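Local coordinates for non-toxic crystal protein (Bacillus thuringiensis, PDB 2D42), which is of unknown function but, although non-toxic, closely resembles the beta-pore-forming toxins of the aerolysin/epsilon-toxin type in structure, at residues Tyr24-Ser29 / Ile178-Arg183; Asn54-Asp59 / Asn79-Arg84; Thr157-Ala162 / Gly233-Ile238. One frame throughout, in Å; residues are numbered along the deposited sequence.

Overall arrangement
Contacts 2 and 3 are close neighbours: their centres lie about 7 Å apart, and backbone pairing of 54-59 with 157-162 joins them, through I56 O to L158 N and N54 O to Q160 N. Q160 also packs against the Y81 ring. Contact 1 lies on the opposite side of the chain's centre, with its centre about 57 Å from that of contact 2 and about 59 Å from that of contact 3. The long strand 150-185 is the physical connection, since it supplies 178-183 to contact 1 and 157-162 to contact 3. All three belong to the elongated, strand-rich body.

Contact 1. Residues Tyr24-Ser29 / Ile178-Arg183; sequences YGSSYS and IIRYYR
Two first torsions set the side chains of Y28 and Y24 against strand 178-183. In Y28, CG sits between the backbone N and the carbonyl carbon (chi1 44°), and the ring lies obliquely across I178. Its CE1 comes to 3.4 Å from I178 CB, while CG2 of the same isoleucine touches CZ and OH. In Y24, CG is anti to the backbone N (chi1 171°), with the ring on the same side of the sheet as S27, I179 and Y181. There CE1 of Y24 lies 4.0 Å from I179 CG2, the two side chains crossing at about a right angle. Y24 OH and S27 OG share a 2.6 Å hydrogen bond within the strand, the serine oxygen lying in the ring plane at its edge.

The backbones form an antiparallel pair interrupted by a classic beta bulge, in which G25 and S26 together face R180. The evidence is a shared acceptor: R180 O receives G25 N at 2.7 Å and S26 N at a longer 3.3 Å. A psi of -63° at G25 supplies the local turn of the chain. Beyond the bulge the antiparallel pairing resumes, with R180 N giving an almost straight bond to S26 O (2.7 Å) and I178 N bonding to Y28 O.

On the side occupied by S26, Y28 and I178, the R180 chain runs extended from CG to NE, passing CD beside S26 OG. Its NE reaches Y28 OH at 3.1 Å, but the bent geometry makes this a weak bond; the stronger polar partner of the guanidinium is E192, in a salt bridge from NH1. Helix 5-19 covers the other side, where Y12 and L9 meet I179, and strand 189-198 continues the sheet beyond 178-183.

Contact 2. Residues Asn54-Asp59 / Asn79-Arg84; sequences NHIVLD and NAYTSR
A face-to-face packing of two strands, consistent with the sandwich-like, curled sheet of this toxin family, brings side chains together here, I56, L58 and D59 on one strand turning toward N79 and Y81 on the other. The geometry separates this from sheet pairing: the segment axes stay 8.6 Å apart at their closest and make an angle of 143°. Each strand finds its backbone partners in other strands, 54-59 in 150-185 and N79 in F138 of strand 129-146.

A classic beta bulge shapes the approach of 54-59, L58 and D59 both facing Y156. As a result two consecutive residues, L58 and D59, direct their CB atoms toward 79-84.

The Y81 ring is the centre of the apolar contact. With CG anti to the backbone N (chi1 -157°), the ring extends across to 54-59 and meets two aliphatic ends at different points along its length. L58 presents one methyl, CD2, at 3.6 Å from Y81 CD1, with CE1 of the same ring slightly farther off. I56 comes to the phenol end instead, its side chain crossing that of Y81 at about a right angle. Its terminal methyl CD1 lies 3.6 Å from Y81 CZ and only 3.1 Å from Y81 OH, a tight methyl-to-oxygen approach. Q160 of strand 150-185 also packs on Y81, placing a polar amide beside this apolar cluster.

L58 CB, 4.2 Å from N79 CG, forms the flank of the apolar patch. Beyond it D59 and N79 make a polar end. The D59 carboxylate, whose OD1 makes a long, weak ion pair with R61, has its plane 77° from that of the N79 amide. The nearest polar atoms of the two are both acceptors, so they are close without being hydrogen-bonded: D59 OD2 lies 3.6 Å from N79 OD1.

Contact 3. Residues Thr157-Ala162 / Gly233-Ile238; sequences TLEQGA and GLQTFI
Four of the five hydrogen bonds between 157-162 and 233-238 join backbone atoms, those of T157 and E159 meeting L234, Q235 and F237. T157 and F237 form an antiparallel hydrogen-bonded pair: T157 N gives a nearly straight bond to F237 O at 2.8 Å, and F237 N returns one to T157 O. Farther along, E159 N donates to Q235 O, and L234 N reaches E159 O, also at 2.8 Å. The register slips by one residue on this stretch, L158 facing T236 while Q160 faces G233.

The fifth hydrogen bond is between side chains. E159 has CG anti to the backbone N (chi1 -175°), Q235 has CG between the backbone N and the carbonyl carbon (chi1 72°), and with both chains extended beyond CG the two lie side by side, pointing the same way. Q235 NE2 donates to E159 OE1 at 2.9 Å. The donor approaches from above the carboxylate, 46° out of its plane, whereas the acceptor lies close to the plane of the Q235 amide. The second oxygen, E159 OE2, is 3.8 Å from F237 CE1, at the edge of that ring.

Strand 157-162 is paired on both edges, with 219-244 through this contact and with 54-65 on the other, an inner position consistent with the curved sheets of the aerolysin/epsilon-toxin family.

Apolar contacts lie to the sides of the backbone pairing. L158 CD1 rests against bare backbone, 3.4 Å from Q235 O and 3.7 Å from G233 CA, which bears no side chain, and it also touches T236 CG2. F138 of strand 129-146 packs on both L158 and T236, while D140 OD2 of that strand accepts a hydrogen bond from T236 OG1. At the far end L234 CD1 settles 3.9 Å from G161 CA, and V53 and V112 lie against the same leucine.

Contact 1. Residues Tyr24-Ser29 / Ile178-Arg183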
loop_
_atom_site.group_PDB
_atom_site.type_symbol
_atom_site.label_atom_id
_atom_site.label_comp_id
_atom_site.label_asym_id
_atom_site.label_seq_id
_atom_site.Cartn_x
_atom_site.Cartn_y
_atom_site.Cartn_z
ATOM N N TYR A 24 6.405 -39.716 -5.908
ATOM C CA TYR A 24 6.638 -38.285 -6.094
ATOM C C TYR A 24 8.122 -38.030 -5.970
ATOM O O TYR A 24 8.734 -38.363 -4.956
ATOM C CB TYR A 24 5.892 -37.462 -5.040
ATOM C CG TYR A 24 6.254 -35.985 -5.032
ATOM C CD1 TYR A 24 5.753 -35.108 -6.002
ATOM C CD2 TYR A 24 7.097 -35.465 -4.052
ATOM C CE1 TYR A 24 6.081 -33.746 -5.986
ATOM C CE2 TYR A 24 7.433 -34.110 -4.027
ATOM C CZ TYR A 24 6.921 -33.258 -4.994
ATOM O OH TYR A 24 7.245 -31.924 -4.941
ATOM N N GLY A 25 8.706 -37.448 -7.006
ATOM C CA GLY A 25 10.123 -37.163 -6.962
ATOM C C GLY A 25 10.380 -35.744 -6.486
ATOM O O GLY A 25 10.988 -35.525 -5.435
ATOM N N SER A 26 9.912 -34.776 -7.264
ATOM C CA SER A 26 10.103 -33.372 -6.924
ATOM C C SER A 26 9.210 -32.508 -7.807
ATOM O O SER A 26 8.535 -33.016 -8.705
ATOM C CB SER A 26 11.569 -32.990 -7.137
ATOM O OG SER A 26 11.931 -33.162 -8.498
ATOM N N SER A 27 9.201 -31.205 -7.539
ATOM C CA SER A 27 8.409 -30.260 -8.317
ATOM C C SER A 27 9.003 -28.868 -8.156
ATOM O O SER A 27 9.626 -28.559 -7.137
ATOM C CB SER A 27 6.936 -30.268 -7.870
ATOM O OG SER A 27 6.790 -29.862 -6.518
ATOM N N TYR A 28 8.815 -28.035 -9.174
ATOM C CA TYR A 28 9.341 -26.676 -9.164
ATOM C C TYR A 28 8.643 -25.847 -10.234
ATOM O O TYR A 28 7.899 -26.379 -11.056
ATOM C CB TYR A 28 10.855 -26.708 -9.414
ATOM C CG TYR A 28 11.266 -27.650 -10.529
ATOM C CD1 TYR A 28 11.207 -27.255 -11.866
ATOM C CD2 TYR A 28 11.682 -28.953 -10.247
ATOM C CE1 TYR A 28 11.552 -28.135 -12.896
ATOM C CE2 TYR A 28 12.028 -29.842 -11.270
ATOM C CZ TYR A 28 11.960 -29.425 -12.589
ATOM O OH TYR A 28 12.299 -30.294 -13.602
ATOM N N SER A 29 8.879 -24.543 -10.214
ATOM C CA SER A 29 8.282 -23.643 -11.192
ATOM C C SER A 29 8.927 -23.838 -12.568
ATOM O O SER A 29 10.124 -24.095 -12.667
ATOM C CB SER A 29 8.464 -22.190 -10.744
ATOM O OG SER A 29 7.971 -21.302 -11.725
ATOM N N ILE A 178 6.398 -27.772 -12.630
ATOM C CA ILE A 178 6.935 -28.997 -13.204
ATOM C C ILE A 178 6.979 -30.020 -12.086
ATOM O O ILE A 178 7.473 -29.728 -10.998
ATOM C CB ILE A 178 8.376 -28.813 -13.739
ATOM C CG1 ILE A 178 8.397 -27.799 -14.886
ATOM C CG2 ILE A 178 8.927 -30.157 -14.188
ATOM C CD1 ILE A 178 7.542 -28.183 -16.076
ATOM N N ILE A 179 6.450 -31.206 -12.349
ATOM C CA ILE A 179 6.452 -32.264 -11.355
ATOM C C ILE A 179 7.113 -33.521 -11.912
ATOM O O ILE A 179 6.786 -33.977 -13.009
ATOM C CB ILE A 179 5.026 -32.618 -10.910
ATOM C CG1 ILE A 179 4.328 -31.370 -10.353
ATOM C CG2 ILE A 179 5.078 -33.710 -9.854
ATOM C CD1 ILE A 179 2.862 -31.587 -9.995
ATOM N N ARG A 180 8.048 -34.071 -11.143
ATOM C CA ARG A 180 8.763 -35.273 -11.540
ATOM C C ARG A 180 8.297 -36.488 -10.751
ATOM O O ARG A 180 8.300 -36.480 -9.523
ATOM C CB ARG A 180 10.262 -35.078 -11.326
ATOM C CG ARG A 180 10.845 -33.980 -12.170
ATOM C CD ARG A 180 12.350 -33.893 -12.018
ATOM N NE ARG A 180 12.927 -33.320 -13.223
ATOM C CZ ARG A 180 12.911 -33.922 -14.407
ATOM N NH1 ARG A 180 12.356 -35.118 -14.534
ATOM N NH2 ARG A 180 13.424 -33.317 -15.467
ATOM N N TYR A 181 7.900 -37.528 -11.470
ATOM C CA TYR A 181 7.437 -38.775 -10.864
ATOM C C TYR A 181 8.212 -39.925 -11.485
ATOM O O TYR A 181 8.805 -39.785 -12.556
ATOM C CB TYR A 181 5.976 -39.044 -11.199
ATOM C CG TYR A 181 4.998 -37.945 -10.919
ATOM C CD1 TYR A 181 4.483 -37.752 -9.637
ATOM C CD2 TYR A 181 4.504 -37.154 -11.958
ATOM C CE1 TYR A 181 3.489 -36.806 -9.399
ATOM C CE2 TYR A 181 3.512 -36.203 -11.731
ATOM C CZ TYR A 181 3.008 -36.039 -10.448
ATOM O OH TYR A 181 2.011 -35.118 -10.221
ATOM N N TYR A 182 8.193 -41.076 -10.826
ATOM C CA TYR A 182 8.842 -42.235 -11.403
ATOM C C TYR A 182 8.214 -43.532 -10.944
ATOM O O TYR A 182 7.592 -43.608 -9.872
ATOM C CB TYR A 182 10.343 -42.257 -11.106
ATOM C CG TYR A 182 10.710 -42.336 -9.651
ATOM C CD1 TYR A 182 10.838 -41.181 -8.886
ATOM C CD2 TYR A 182 10.965 -43.565 -9.042
ATOM C CE1 TYR A 182 11.217 -41.242 -7.553
ATOM C CE2 TYR A 182 11.346 -43.639 -7.700
ATOM C CZ TYR A 182 11.471 -42.470 -6.965
ATOM O OH TYR A 182 11.857 -42.520 -5.647
ATOM N N ARG A 183 8.348 -44.538 -11.801
ATOM C CA ARG A 183 7.857 -45.875 -11.531
ATOM C C ARG A 183 9.090 -46.744 -11.390
ATOM O O ARG A 183 9.904 -46.831 -12.311
ATOM C CB ARG A 183 7.031 -46.414 -12.693
ATOM C CG ARG A 183 5.573 -46.039 -12.697
ATOM C CD ARG A 183 4.910 -46.737 -13.871
ATOM N NE ARG A 183 4.970 -48.194 -13.751
ATOM C CZ ARG A 183 5.197 -49.019 -14.769
ATOM N NH1 ARG A 183 5.395 -48.531 -15.987
ATOM N NH2 ARG A 183 5.211 -50.331 -14.578
#

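Contact 2. Residues Asn54-Asp59 / Asn79-Arg84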
loop_
_atom_site.group_PDB
_atom_site.type_symbol
_atom_site.label_atom_id
_atom_site.label_comp_id
_atom_site.label_asym_id
_atom_site.label_seq_id
_atom_site.Cartn_x
_atom_site.Cartn_y
_atom_site.Cartn_z
ATOM N N ASN A 54 -5.229 16.669 13.217
ATOM C CA ASN A 54 -4.396 17.449 14.121
ATOM C C ASN A 54 -3.992 18.700 13.363
ATOM O O ASN A 54 -3.737 18.642 12.163
ATOM C CB ASN A 54 -3.117 16.704 14.522
ATOM C CG ASN A 54 -3.378 15.543 15.460
ATOM O OD1 ASN A 54 -4.361 15.528 16.194
ATOM N ND2 ASN A 54 -2.475 14.576 15.458
ATOM N N HIS A 55 -3.948 19.822 14.065
ATOM C CA HIS A 55 -3.557 21.093 13.472
ATOM C C HIS A 55 -2.111 21.347 13.868
ATOM O O HIS A 55 -1.817 21.657 15.020
ATOM C CB HIS A 55 -4.462 22.215 13.984
ATOM C CG HIS A 55 -5.671 22.457 13.134
ATOM N ND1 HIS A 55 -6.454 21.435 12.641
ATOM C CD2 HIS A 55 -6.227 23.607 12.685
ATOM C CE1 HIS A 55 -7.437 21.945 11.921
ATOM N NE2 HIS A 55 -7.323 23.262 11.933
ATOM N N ILE A 56 -1.219 21.194 12.896
ATOM C CA ILE A 56 0.211 21.363 13.095
ATOM C C ILE A 56 0.721 22.736 12.653
ATOM O O ILE A 56 0.509 23.148 11.510
ATOM C CB ILE A 56 0.984 20.296 12.296
ATOM C CG1 ILE A 56 0.514 18.905 12.717
ATOM C CG2 ILE A 56 2.483 20.452 12.511
ATOM C CD1 ILE A 56 1.092 17.797 11.875
ATOM N N VAL A 57 1.388 23.439 13.560
ATOM C CA VAL A 57 1.954 24.740 13.232
ATOM C C VAL A 57 3.275 24.488 12.510
ATOM O O VAL A 57 4.265 24.087 13.123
ATOM C CB VAL A 57 2.210 25.578 14.494
ATOM C CG1 VAL A 57 2.977 26.860 14.137
ATOM C CG2 VAL A 57 0.880 25.931 15.144
ATOM N N LEU A 58 3.273 24.697 11.197
ATOM C CA LEU A 58 4.460 24.488 10.372
ATOM C C LEU A 58 5.459 25.629 10.487
ATOM O O LEU A 58 6.672 25.413 10.421
ATOM C CB LEU A 58 4.054 24.335 8.898
ATOM C CG LEU A 58 3.220 23.112 8.490
ATOM C CD1 LEU A 58 2.814 23.232 7.025
ATOM C CD2 LEU A 58 4.025 21.843 8.720
ATOM N N ASP A 59 4.955 26.848 10.671
ATOM C CA ASP A 59 5.838 28.009 10.749
ATOM C C ASP A 59 5.084 29.198 11.343
ATOM O O ASP A 59 3.856 29.205 11.407
ATOM C CB ASP A 59 6.302 28.365 9.328
ATOM C CG ASP A 59 7.695 28.975 9.278
ATOM O OD1 ASP A 59 8.192 29.514 10.298
ATOM O OD2 ASP A 59 8.286 28.924 8.174
ATOM N N ASN A 79 7.100 24.691 3.201
ATOM C CA ASN A 79 7.497 23.705 4.180
ATOM C C ASN A 79 7.259 22.293 3.647
ATOM O O ASN A 79 6.159 21.949 3.216
ATOM C CB ASN A 79 6.734 23.979 5.483
ATOM C CG ASN A 79 6.965 25.413 6.006
ATOM O OD1 ASN A 79 7.975 25.708 6.651
ATOM N ND2 ASN A 79 6.035 26.308 5.699
ATOM N N ALA A 80 8.315 21.487 3.648
ATOM C CA ALA A 80 8.234 20.116 3.163
ATOM C C ALA A 80 7.959 19.189 4.336
ATOM O O ALA A 80 8.864 18.861 5.096
ATOM C CB ALA A 80 9.543 19.725 2.470
ATOM N N TYR A 81 6.703 18.773 4.474
ATOM C CA TYR A 81 6.277 17.897 5.560
ATOM C C TYR A 81 6.248 16.435 5.134
ATOM O O TYR A 81 5.757 16.095 4.060
ATOM C CB TYR A 81 4.881 18.298 6.043
ATOM C CG TYR A 81 4.585 17.857 7.456
ATOM C CD1 TYR A 81 5.208 18.480 8.543
ATOM C CD2 TYR A 81 3.712 16.799 7.711
ATOM C CE1 TYR A 81 4.968 18.061 9.856
ATOM C CE2 TYR A 81 3.463 16.368 9.017
ATOM C CZ TYR A 81 4.097 17.002 10.086
ATOM O OH TYR A 81 3.873 16.575 11.378
ATOM N N THR A 82 6.752 15.571 6.003
ATOM C CA THR A 82 6.800 14.146 5.727
ATOM C C THR A 82 5.792 13.369 6.547
ATOM O O THR A 82 5.829 13.403 7.773
ATOM C CB THR A 82 8.183 13.571 6.035
ATOM O OG1 THR A 82 9.149 14.175 5.172
ATOM C CG2 THR A 82 8.188 12.062 5.833
ATOM N N SER A 83 4.895 12.668 5.865
ATOM C CA SER A 83 3.892 11.855 6.542
ATOM C C SER A 83 4.155 10.394 6.181
ATOM O O SER A 83 4.565 10.084 5.063
ATOM C CB SER A 83 2.482 12.265 6.106
ATOM O OG SER A 83 2.191 13.598 6.501
ATOM N N ARG A 84 3.922 9.501 7.134
ATOM C CA ARG A 84 4.165 8.084 6.917
ATOM C C ARG A 84 2.914 7.233 6.852
ATOM O O ARG A 84 1.908 7.531 7.495
ATOM C CB ARG A 84 5.068 7.539 8.027
ATOM C CG ARG A 84 5.252 6.031 7.989
ATOM C CD ARG A 84 6.367 5.586 8.920
ATOM N NE ARG A 84 7.626 6.265 8.615
ATOM C CZ ARG A 84 8.790 5.983 9.195
ATOM N NH1 ARG A 84 8.865 5.030 10.112
ATOM N NH2 ARG A 84 9.880 6.661 8.859
#

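Contact 3. Residues Thr157-Ala162 / Gly233-Ile238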
loop_
_atom_site.group_PDB
_atom_site.type_symbol
_atom_site.label_atom_id
_atom_site.label_comp_id
_atom_site.label_asym_id
_atom_site.label_seq_id
_atom_site.Cartn_x
_atom_site.Cartn_y
_atom_site.Cartn_z
ATOM N N THR A 157 -0.349 26.808 9.306
ATOM C CA THR A 157 -0.856 25.577 9.897
ATOM C C THR A 157 -1.195 24.488 8.893
ATOM O O THR A 157 -1.758 24.756 7.827
ATOM C CB THR A 157 -2.131 25.865 10.719
ATOM O OG1 THR A 157 -1.804 26.754 11.787
ATOM C CG2 THR A 157 -2.721 24.580 11.289
ATOM N N LEU A 158 -0.845 23.256 9.245
ATOM C CA LEU A 158 -1.148 22.111 8.406
ATOM C C LEU A 158 -2.186 21.250 9.099
ATOM O O LEU A 158 -2.047 20.911 10.279
ATOM C CB LEU A 158 0.094 21.254 8.149
ATOM C CG LEU A 158 -0.191 19.894 7.488
ATOM C CD1 LEU A 158 -0.701 20.107 6.069
ATOM C CD2 LEU A 158 1.066 19.038 7.470
ATOM N N GLU A 159 -3.236 20.905 8.367
ATOM C CA GLU A 159 -4.262 20.035 8.903
ATOM C C GLU A 159 -3.831 18.633 8.472
ATOM O O GLU A 159 -3.838 18.313 7.281
ATOM C CB GLU A 159 -5.614 20.388 8.307
ATOM C CG GLU A 159 -6.760 19.617 8.888
ATOM C CD GLU A 159 -8.084 20.205 8.462
ATOM O OE1 GLU A 159 -8.578 19.842 7.372
ATOM O OE2 GLU A 159 -8.617 21.053 9.212
ATOM N N GLN A 160 -3.438 17.816 9.444
ATOM C CA GLN A 160 -2.978 16.464 9.179
ATOM C C GLN A 160 -3.994 15.400 9.559
ATOM O O GLN A 160 -4.438 15.333 10.707
ATOM C CB GLN A 160 -1.674 16.191 9.930
ATOM C CG GLN A 160 -1.056 14.835 9.607
ATOM C CD GLN A 160 0.218 14.578 10.381
ATOM O OE1 GLN A 160 0.219 14.615 11.610
ATOM N NE2 GLN A 160 1.314 14.312 9.666
ATOM N N GLY A 161 -4.354 14.572 8.581
ATOM C CA GLY A 161 -5.300 13.497 8.818
ATOM C C GLY A 161 -4.575 12.222 9.208
ATOM O O GLY A 161 -3.370 12.084 8.989
ATOM N N ALA A 162 -5.308 11.286 9.796
ATOM C CA ALA A 162 -4.732 10.015 10.205
ATOM C C ALA A 162 -5.777 8.960 9.904
ATOM O O ALA A 162 -6.972 9.258 9.894
ATOM C CB ALA A 162 -4.400 10.032 11.703
ATOM N N GLY A 233 -1.031 15.188 5.028
ATOM C CA GLY A 233 -1.393 16.594 5.094
ATOM C C GLY A 233 -2.590 16.768 4.181
ATOM O O GLY A 233 -2.538 16.352 3.023
ATOM N N LEU A 234 -3.661 17.369 4.695
ATOM C CA LEU A 234 -4.891 17.561 3.934
ATOM C C LEU A 234 -5.037 18.947 3.310
ATOM O O LEU A 234 -5.466 19.079 2.159
ATOM C CB LEU A 234 -6.103 17.272 4.838
ATOM C CG LEU A 234 -6.166 15.829 5.363
ATOM C CD1 LEU A 234 -7.336 15.659 6.328
ATOM C CD2 LEU A 234 -6.287 14.872 4.176
ATOM N N GLN A 235 -4.715 19.976 4.086
ATOM C CA GLN A 235 -4.789 21.355 3.610
ATOM C C GLN A 235 -4.012 22.247 4.565
ATOM O O GLN A 235 -3.655 21.827 5.669
ATOM C CB GLN A 235 -6.241 21.839 3.541
ATOM C CG GLN A 235 -6.876 22.089 4.899
ATOM C CD GLN A 235 -8.297 22.607 4.787
ATOM O OE1 GLN A 235 -8.550 23.613 4.125
ATOM N NE2 GLN A 235 -9.233 21.924 5.442
ATOM N N THR A 236 -3.769 23.485 4.152
ATOM C CA THR A 236 -3.029 24.420 4.985
ATOM C C THR A 236 -3.811 25.697 5.219
ATOM O O THR A 236 -4.725 26.032 4.462
ATOM C CB THR A 236 -1.696 24.802 4.345
ATOM O OG1 THR A 236 -1.940 25.351 3.044
ATOM C CG2 THR A 236 -0.797 23.586 4.222
ATOM N N PHE A 237 -3.451 26.403 6.284
ATOM C CA PHE A 237 -4.100 27.659 6.618
ATOM C C PHE A 237 -3.047 28.669 7.043
ATOM O O PHE A 237 -2.060 28.314 7.696
ATOM C CB PHE A 237 -5.067 27.514 7.807
ATOM C CG PHE A 237 -6.129 26.462 7.636
ATOM C CD1 PHE A 237 -5.935 25.171 8.122
ATOM C CD2 PHE A 237 -7.350 26.776 7.031
ATOM C CE1 PHE A 237 -6.940 24.207 8.016
ATOM C CE2 PHE A 237 -8.362 25.823 6.919
ATOM C CZ PHE A 237 -8.157 24.538 7.413
ATOM N N ILE A 238 -3.251 29.924 6.669
ATOM C CA ILE A 238 -2.356 30.974 7.118
ATOM C C ILE A 238 -3.257 31.922 7.893
ATOM O O ILE A 238 -4.213 32.459 7.347
ATOM C CB ILE A 238 -1.689 31.751 5.972
ATOM C CG1 ILE A 238 -0.698 30.849 5.224
ATOM C CG2 ILE A 238 -0.964 32.966 6.547
ATOM C CD1 ILE A 238 0.017 31.525 4.055
#